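Local coordinates for hypothetical protein TM0486 (Thermotoga maritima, PDB 1VK8) that probably binds thiamin and takes part in the response of the cell to oxidative conditions, at residues V18-V23 and F83-D88. Residues are numbered along the deposited sequence; the frame is centred on the assembly and turned at random.
Sequences VSIKVV and FVLQLD
The Phe83 ring meets Val22 obliquely, CD2 lying 4.3 Å from Val22 CG1, and stacks with Tyr91 of the second subunit. The Gln86 amide, a second flat group, brings OE1 to 3.6 Å from Lys21 CD; OE1 accepts a hydrogen bond from Gln86 NE2 of the third subunit, and NE2 bonds Asp88 OD1 of the second. CG anti to the backbone N (chi1 -176°) starts the Lys21 chain alongside Gln86. Its NZ reaches Ser54 O and forms a salt bridge to Asp88 OD2 of the fourth subunit.

Six N-H...O bonds, with angles of 157° to 174° at hydrogen, establish the antiparallel pairing of Ser19 with Asp88, Lys21 with Gln86 and Val23 with Val84. A water bridges Ser19 OG and Asp88 O. On the Ile20 and Val22 face, Leu85 CD1 touches both Val22 CG2 (3.7 Å) and Ile20 CG2 (3.8 Å), and Leu87 CD2 packs on Ile20 CG1.

This apolar face is covered by helices 31-43 and 62-76, whereas the Lys21 and Val23 face meets the third subunit. Strands 16-24 and 82-92 are the paired first and last strands of a ferredoxin-like sheet; 16-24 also pairs with 56-60, and 82-92 continues antiparallel into the second subunit.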
ATOM      1  N   VAL C  18      -9.158   8.266   4.577  1.00  8.36           N
ATOM      2  CA  VAL C  18      -7.768   8.262   4.154  1.00  7.90           C
ATOM      3  C   VAL C  18      -6.956   7.655   5.278  1.00  8.07           C
ATOM      4  O   VAL C  18      -6.898   8.196   6.392  1.00  9.11           O
ATOM      5  CB  VAL C  18      -7.249   9.698   3.871  1.00  6.56           C
ATOM      6  CG1 VAL C  18      -5.816   9.676   3.384  1.00  9.32           C
ATOM      7  CG2 VAL C  18      -8.177  10.390   2.820  1.00 10.53           C
ATOM      8  N   SER C  19      -6.336   6.518   4.989  1.00  8.95           N
ATOM      9  CA  SER C  19      -5.444   5.876   5.921  1.00 10.00           C
ATOM     10  C   SER C  19      -4.036   6.268   5.576  1.00  9.06           C
ATOM     11  O   SER C  19      -3.637   6.239   4.420  1.00  8.24           O
ATOM     12  CB  SER C  19      -5.663   4.364   5.863  1.00 12.85           C
ATOM     13  OG  SER C  19      -7.023   4.098   6.181  1.00 19.66           O
ATOM     14  N   ILE C  20      -3.292   6.667   6.599  1.00  7.86           N
ATOM     15  CA  ILE C  20      -1.994   7.280   6.465  1.00  7.72           C
ATOM     16  C   ILE C  20      -1.001   6.395   7.202  1.00  8.89           C
ATOM     17  O   ILE C  20      -1.220   6.026   8.369  1.00  6.28           O
ATOM     18  CB  ILE C  20      -2.011   8.681   7.101  1.00  7.78           C
ATOM     19  CG1 ILE C  20      -3.029   9.574   6.414  1.00  8.24           C
ATOM     20  CG2 ILE C  20      -0.622   9.324   7.077  1.00  9.57           C
ATOM     21  CD1 ILE C  20      -3.287  10.850   7.148  1.00  9.82           C
ATOM     22  N   LYS C  21       0.100   6.075   6.528  1.00  8.25           N
ATOM     23  CA  LYS C  21       1.188   5.303   7.115  1.00  5.80           C
ATOM     24  C   LYS C  21       2.488   6.044   6.890  1.00  4.85           C
ATOM     25  O   LYS C  21       2.794   6.461   5.778  1.00  7.36           O
ATOM     26  CB  LYS C  21       1.278   3.908   6.499  1.00  7.76           C
ATOM     27  CG  LYS C  21       2.318   3.004   7.096  1.00  7.40           C
ATOM     28  CD  LYS C  21       2.452   1.694   6.348  1.00  8.29           C
ATOM     29  CE  LYS C  21       3.257   0.676   7.117  1.00  8.56           C
ATOM     30  NZ  LYS C  21       2.405  -0.073   8.111  1.00 12.46           N
ATOM     31  N   VAL C  22       3.245   6.220   7.970  1.00  6.83           N
ATOM     32  CA  VAL C  22       4.571   6.819   7.895  1.00  5.22           C
ATOM     33  C   VAL C  22       5.574   5.749   8.259  1.00  5.73           C
ATOM     34  O   VAL C  22       5.447   5.092   9.285  1.00  5.60           O
ATOM     35  CB  VAL C  22       4.715   8.043   8.802  1.00  7.01           C
ATOM     36  CG1 VAL C  22       6.103   8.644   8.663  1.00  9.45           C
ATOM     37  CG2 VAL C  22       3.619   9.095   8.491  1.00 14.33           C
ATOM     38  N   VAL C  23       6.556   5.548   7.389  1.00  6.03           N
ATOM     39  CA  VAL C  23       7.650   4.615   7.645  1.00  7.77           C
ATOM     40  C   VAL C  23       8.980   5.363   7.502  1.00  7.15           C
ATOM     41  O   VAL C  23       9.493   5.519   6.396  1.00  8.66           O
ATOM     42  CB  VAL C  23       7.631   3.394   6.696  1.00  6.41           C
ATOM     43  CG1 VAL C  23       8.629   2.330   7.220  1.00 11.37           C
ATOM     44  CG2 VAL C  23       6.209   2.837   6.541  1.00 12.05           C
ATOM     45  N   PHE C  83      11.610   9.445   4.691  1.00  6.12           N
ATOM     46  CA  PHE C  83      10.506   8.605   5.102  1.00  5.95           C
ATOM     47  C   PHE C  83       9.616   8.275   3.940  1.00  5.60           C
ATOM     48  O   PHE C  83       9.546   9.022   2.961  1.00  7.47           O
ATOM     49  CB  PHE C  83       9.667   9.227   6.239  1.00  6.86           C
ATOM     50  CG  PHE C  83       9.126  10.585   5.944  1.00  7.43           C
ATOM     51  CD1 PHE C  83       9.854  11.720   6.256  1.00  5.11           C
ATOM     52  CD2 PHE C  83       7.873  10.740   5.381  1.00  9.02           C
ATOM     53  CE1 PHE C  83       9.334  12.987   6.004  1.00  8.71           C
ATOM     54  CE2 PHE C  83       7.368  11.985   5.089  1.00  5.72           C
ATOM     55  CZ  PHE C  83       8.086  13.120   5.420  1.00  7.05           C
ATOM     56  N   VAL C  84       8.971   7.129   4.039  1.00  5.52           N
ATOM     57  CA  VAL C  84       7.888   6.770   3.166  1.00  6.43           C
ATOM     58  C   VAL C  84       6.593   7.243   3.820  1.00  7.74           C
ATOM     59  O   VAL C  84       6.375   7.059   5.022  1.00  9.08           O
ATOM     60  CB  VAL C  84       7.831   5.240   2.935  1.00  6.99           C
ATOM     61  CG1 VAL C  84       6.545   4.833   2.216  1.00  9.22           C
ATOM     62  CG2 VAL C  84       9.072   4.766   2.196  1.00 12.92           C
ATOM     63  N   LEU C  85       5.745   7.866   3.022  1.00  5.81           N
ATOM     64  CA  LEU C  85       4.431   8.299   3.438  1.00  6.78           C
ATOM     65  C   LEU C  85       3.408   7.716   2.454  1.00  7.84           C
ATOM     66  O   LEU C  85       3.455   7.983   1.250  1.00  8.19           O
ATOM     67  CB  LEU C  85       4.378   9.815   3.446  1.00  8.86           C
ATOM     68  CG  LEU C  85       3.028  10.466   3.736  1.00  8.60           C
ATOM     69  CD1 LEU C  85       2.522  10.180   5.137  1.00 12.33           C
ATOM     70  CD2 LEU C  85       3.117  11.971   3.491  1.00 15.47           C
ATOM     71  N   GLN C  86       2.495   6.912   2.973  1.00  6.39           N
ATOM     72  CA  GLN C  86       1.517   6.209   2.163  1.00  5.70           C
ATOM     73  C   GLN C  86       0.123   6.623   2.549  1.00  7.80           C
ATOM     74  O   GLN C  86      -0.201   6.714   3.741  1.00  5.51           O
ATOM     75  CB  GLN C  86       1.687   4.696   2.282  1.00  7.60           C
ATOM     76  CG  GLN C  86       3.014   4.217   1.726  1.00  6.32           C
ATOM     77  CD  GLN C  86       3.237   2.736   1.884  1.00  7.50           C
ATOM     78  OE1 GLN C  86       2.633   2.122   2.748  1.00  7.94           O
ATOM     79  NE2 GLN C  86       4.127   2.173   1.084  1.00  8.24           N
ATOM     80  N   LEU C  87      -0.677   6.946   1.536  1.00  7.59           N
ATOM     81  CA  LEU C  87      -2.094   7.264   1.689  1.00  7.08           C
ATOM     82  C   LEU C  87      -2.933   6.233   0.938  1.00  9.73           C
ATOM     83  O   LEU C  87      -2.660   5.912  -0.232  1.00  8.03           O
ATOM     84  CB  LEU C  87      -2.406   8.623   1.092  1.00  7.42           C
ATOM     85  CG  LEU C  87      -1.597   9.851   1.503  1.00 13.46           C
ATOM     86  CD1 LEU C  87      -2.289  11.073   0.917  1.00 16.75           C
ATOM     87  CD2 LEU C  87      -1.454   9.986   2.977  1.00 12.46           C
ATOM     88  N   ASP C  88      -3.973   5.732   1.601  1.00  6.03           N
ATOM     89  CA  ASP C  88      -4.927   4.806   0.995  1.00  7.69           C
ATOM     90  C   ASP C  88      -6.295   5.471   1.131  1.00  8.29           C
ATOM     91  O   ASP C  88      -6.904   5.516   2.211  1.00  6.54           O
ATOM     92  CB  ASP C  88      -4.793   3.444   1.708  1.00 10.85           C
ATOM     93  CG  ASP C  88      -5.894   2.455   1.374  1.00 13.91           C
ATOM     94  OD1 ASP C  88      -6.412   2.537   0.264  1.00 15.70           O
ATOM     95  OD2 ASP C  88      -6.257   1.518   2.150  1.00 18.41           O
TER
HETATM   96  O   HOH W   1      -9.055   4.672   3.780  1.00 15.76           O